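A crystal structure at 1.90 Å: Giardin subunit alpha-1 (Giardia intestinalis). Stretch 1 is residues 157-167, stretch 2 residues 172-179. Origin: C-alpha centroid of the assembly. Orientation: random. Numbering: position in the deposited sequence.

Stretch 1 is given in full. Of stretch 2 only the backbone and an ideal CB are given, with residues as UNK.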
# COMPACT_ATOMS: atom_id res chain seq x y z
N ASP A 157 -16.25 -1.42 -25.89
CA ASP A 157 -17.28 -0.39 -25.81
C ASP A 157 -16.99 0.50 -24.61
O ASP A 157 -17.19 1.72 -24.66
CB ASP A 157 -18.67 -1.02 -25.68
CG ASP A 157 -19.16 -1.64 -26.99
OD1 ASP A 157 -18.61 -1.31 -28.07
OD2 ASP A 157 -20.11 -2.45 -26.94
N GLU A 158 -16.51 -0.12 -23.54
CA GLU A 158 -16.24 0.58 -22.31
C GLU A 158 -15.02 1.50 -22.47
O GLU A 158 -15.00 2.62 -21.95
CB GLU A 158 -16.02 -0.43 -21.18
CG GLU A 158 -16.47 0.04 -19.81
CD GLU A 158 -17.95 0.34 -19.74
OE1 GLU A 158 -18.77 -0.49 -20.18
OE2 GLU A 158 -18.30 1.42 -19.22
N ALA A 159 -14.02 1.02 -23.20
CA ALA A 159 -12.85 1.82 -23.49
C ALA A 159 -13.21 3.04 -24.35
O ALA A 159 -12.68 4.13 -24.14
CB ALA A 159 -11.78 0.99 -24.17
N GLN A 160 -14.12 2.87 -25.30
CA GLN A 160 -14.59 3.99 -26.13
C GLN A 160 -15.33 5.06 -25.32
O GLN A 160 -15.03 6.24 -25.45
CB GLN A 160 -15.45 3.49 -27.30
CG GLN A 160 -16.21 4.58 -28.07
CD GLN A 160 -15.32 5.45 -28.96
OE1 GLN A 160 -14.12 5.63 -28.70
NE2 GLN A 160 -15.90 5.99 -30.02
N ARG A 161 -16.28 4.64 -24.49
CA ARG A 161 -16.96 5.58 -23.58
C ARG A 161 -15.95 6.29 -22.67
O ARG A 161 -16.08 7.48 -22.38
CB ARG A 161 -18.03 4.89 -22.73
CG ARG A 161 -19.17 4.25 -23.51
CD ARG A 161 -20.33 3.85 -22.58
NE ARG A 161 -20.63 2.41 -22.61
CZ ARG A 161 -21.32 1.81 -23.58
NH1 ARG A 161 -21.75 2.50 -24.62
NH2 ARG A 161 -21.56 0.50 -23.50
N LEU A 162 -14.95 5.54 -22.21
CA LEU A 162 -13.93 6.08 -21.31
C LEU A 162 -13.13 7.14 -22.06
O LEU A 162 -12.97 8.26 -21.58
CB LEU A 162 -12.99 4.96 -20.83
CG LEU A 162 -12.47 4.94 -19.38
CD1 LEU A 162 -10.98 4.54 -19.31
CD2 LEU A 162 -12.70 6.26 -18.66
N ASP A 163 -12.64 6.77 -23.24
CA ASP A 163 -11.92 7.70 -24.12
C ASP A 163 -12.72 8.97 -24.41
O ASP A 163 -12.16 10.07 -24.41
CB ASP A 163 -11.57 7.01 -25.44
CG ASP A 163 -10.96 7.96 -26.47
OD1 ASP A 163 -9.73 8.17 -26.44
OD2 ASP A 163 -11.72 8.48 -27.31
N GLN A 164 -14.01 8.82 -24.67
CA GLN A 164 -14.86 9.97 -24.93
C GLN A 164 -14.97 10.83 -23.67
O GLN A 164 -14.95 12.05 -23.75
CB GLN A 164 -16.25 9.53 -25.43
CG GLN A 164 -16.22 8.83 -26.79
CD GLN A 164 -17.56 8.22 -27.18
OE1 GLN A 164 -18.35 7.81 -26.31
NE2 GLN A 164 -17.83 8.16 -28.48
N ALA A 165 -15.06 10.18 -22.52
CA ALA A 165 -15.08 10.92 -21.25
C ALA A 165 -13.80 11.74 -21.05
O ALA A 165 -13.87 12.90 -20.63
CB ALA A 165 -15.29 9.97 -20.08
N PHE A 166 -12.64 11.15 -21.33
CA PHE A 166 -11.37 11.88 -21.22
C PHE A 166 -11.37 13.06 -22.19
O PHE A 166 -11.01 14.19 -21.83
CB PHE A 166 -10.18 10.97 -21.53
CG PHE A 166 -9.72 10.14 -20.35
CD1 PHE A 166 -9.81 8.75 -20.38
CD2 PHE A 166 -9.17 10.74 -19.23
CE1 PHE A 166 -9.38 7.98 -19.31
CE2 PHE A 166 -8.74 9.98 -18.16
CZ PHE A 166 -8.84 8.60 -18.20
N ASP A 167 -11.78 12.80 -23.43
CA ASP A 167 -11.72 13.82 -24.47
C ASP A 167 -12.66 15.00 -24.20
O ASP A 167 -12.36 16.14 -24.55
CB ASP A 167 -12.01 13.21 -25.84
CG ASP A 167 -11.52 14.08 -26.98
OD1 ASP A 167 -10.33 14.51 -26.94
OD2 ASP A 167 -12.32 14.36 -27.89
N UNK A 172 -16.91 13.77 -14.08
CA UNK A 172 -17.88 13.02 -13.27
C UNK A 172 -17.86 11.54 -13.67
O UNK A 172 -17.90 10.66 -12.80
CB UNK A 172 -19.29 13.60 -13.44
N UNK A 173 -17.80 11.27 -14.97
CA UNK A 173 -17.75 9.89 -15.47
C UNK A 173 -16.45 9.23 -15.03
O UNK A 173 -16.41 8.03 -14.70
CB UNK A 173 -17.88 9.86 -16.99
N UNK A 174 -15.37 10.01 -15.04
CA UNK A 174 -14.05 9.52 -14.66
C UNK A 174 -14.00 9.09 -13.20
O UNK A 174 -13.47 8.02 -12.87
CB UNK A 174 -12.99 10.60 -14.92
N UNK A 175 -14.57 9.91 -12.32
CA UNK A 175 -14.55 9.64 -10.89
C UNK A 175 -15.36 8.39 -10.58
O UNK A 175 -14.94 7.52 -9.82
CB UNK A 175 -15.09 10.84 -10.11
N UNK A 176 -16.53 8.29 -11.20
CA UNK A 176 -17.39 7.14 -11.01
C UNK A 176 -16.76 5.89 -11.62
O UNK A 176 -16.80 4.83 -11.03
CB UNK A 176 -18.77 7.40 -11.62
N UNK A 177 -16.15 6.02 -12.80
CA UNK A 177 -15.53 4.87 -13.43
C UNK A 177 -14.39 4.28 -12.61
O UNK A 177 -14.39 3.10 -12.27
CB UNK A 177 -15.02 5.26 -14.82
N UNK A 178 -13.39 5.10 -12.30
CA UNK A 178 -12.26 4.62 -11.51
C UNK A 178 -12.67 4.21 -10.09
O UNK A 178 -12.09 3.29 -9.52
CB UNK A 178 -11.18 5.70 -11.44
N UNK A 179 -13.70 4.86 -9.55
CA UNK A 179 -14.17 4.54 -8.22
C UNK A 179 -15.04 3.29 -8.07
O UNK A 179 -15.21 2.79 -6.95
CB UNK A 179 -14.96 5.74 -7.69

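Both stretches are helical, and their axes approach to 9.4 Å with an angle of 138° between N-to-C directions, so the helices run roughly antiparallel.

Position 172 has nothing of stretch 1 within 5.5 Å of its ideal CB. Almost any helix-compatible side chain would fit; the residue is Ala172, which makes no contact here.

At position 173, CA-to-CB points toward stretch 1, and the ideal CB lies 4.0 Å from Ala165 CB. The small alanine leaves a groove running past Arg161 CB and Leu162 to the carboxylate and carbonyl of Glu158. A long side chain suits it, apolar along its length, perhaps with a donor at its tip: methionine, lysine or an aromatic. The residue is Tyr173, chi1 t, a knob among Ala165, Leu162, Arg161 and Glu158. Its CD2 packs 3.5 Å from Ala165 CB, and its OH reaches 3.3 Å from Arg161 CB. A water accepts from Tyr173 OH (2.7 Å to the water O) and donates to Glu158 O and Glu158 OE2, each 2.7 Å from that O.

Position 174 points sideways, its ideal CB 5.4 Å from Phe166 CE2. A branched or flexible apolar chain could bend back to the ring; leucine, isoleucine and methionine are all plausible. In Leu174, CD1 lies 4.2 Å from the Phe166 ring centroid, 5° off the normal, a CH-pi contact over the face. The same CD1 is 3.6 Å from Ala165 CB.

Positions 175 and 176 have no stretch 1 atom within 5.5 Å of their ideal CB atoms, so the visible contact sets no preference. They are Ile175 and Asp176.

Position 177 again points toward stretch 1, with Leu162 CD2 4.6 Å from the ideal CB. A large apolar group, aliphatic or aromatic, could cover the leucine. Phe177, chi1 t, does so with a ring face: Leu162 CG stands 4.0 Å from the ring centroid, 9° off the normal. Glu158 CG meets the ring edge, 4.2 Å from Phe177 CE2.

Position 178 points sideways with its ideal CB out of reach, so only a long side chain could touch stretch 1; methionine or an aromatic might. Phe178, chi1 m, brings CE2 to 4.0 Å from Phe166 CZ, which lies at its ring edge.

At position 179, phi/psi of -78/-16 remains helical, but an ideal CB would sit 2.8 Å from the residue 175 O. That clash favours glycine, and Gly179 is present.

Stretch 2, residues 172-179: AYLIDFFG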
# COMPACT_ATOMS: atom_id res chain seq x y z
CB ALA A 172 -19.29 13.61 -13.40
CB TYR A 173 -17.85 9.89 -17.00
CG TYR A 173 -17.95 8.52 -17.64
CD1 TYR A 173 -19.18 8.04 -18.07
CD2 TYR A 173 -16.83 7.73 -17.84
CE1 TYR A 173 -19.29 6.80 -18.66
CE2 TYR A 173 -16.92 6.48 -18.43
CZ TYR A 173 -18.17 6.02 -18.84
OH TYR A 173 -18.29 4.79 -19.43
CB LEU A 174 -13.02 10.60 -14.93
CG LEU A 174 -12.25 10.58 -16.25
CD1 LEU A 174 -12.94 9.85 -17.38
CD2 LEU A 174 -11.85 12.02 -16.64
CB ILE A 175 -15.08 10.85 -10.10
CG1 ILE A 175 -14.12 12.04 -10.23
CG2 ILE A 175 -15.27 10.51 -8.64
CD1 ILE A 175 -14.74 13.38 -9.87
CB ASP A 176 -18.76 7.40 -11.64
CG ASP A 176 -19.67 6.20 -11.55
OD1 ASP A 176 -20.30 6.04 -10.48
OD2 ASP A 176 -19.74 5.43 -12.53
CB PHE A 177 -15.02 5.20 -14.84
CG PHE A 177 -14.28 4.06 -15.48
CD1 PHE A 177 -12.91 3.94 -15.32
CD2 PHE A 177 -14.96 3.09 -16.21
CE1 PHE A 177 -12.23 2.88 -15.90
CE2 PHE A 177 -14.29 2.05 -16.79
CZ PHE A 177 -12.92 1.93 -16.63
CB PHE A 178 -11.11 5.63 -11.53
CG PHE A 178 -10.38 5.67 -12.84
CD1 PHE A 178 -9.36 4.76 -13.09
CD2 PHE A 178 -10.73 6.57 -13.83
CE1 PHE A 178 -8.69 4.76 -14.30
CE2 PHE A 178 -10.07 6.57 -15.04
CZ PHE A 178 -9.05 5.67 -15.27
O HOH W 1 -16.25 3.11 -19.65
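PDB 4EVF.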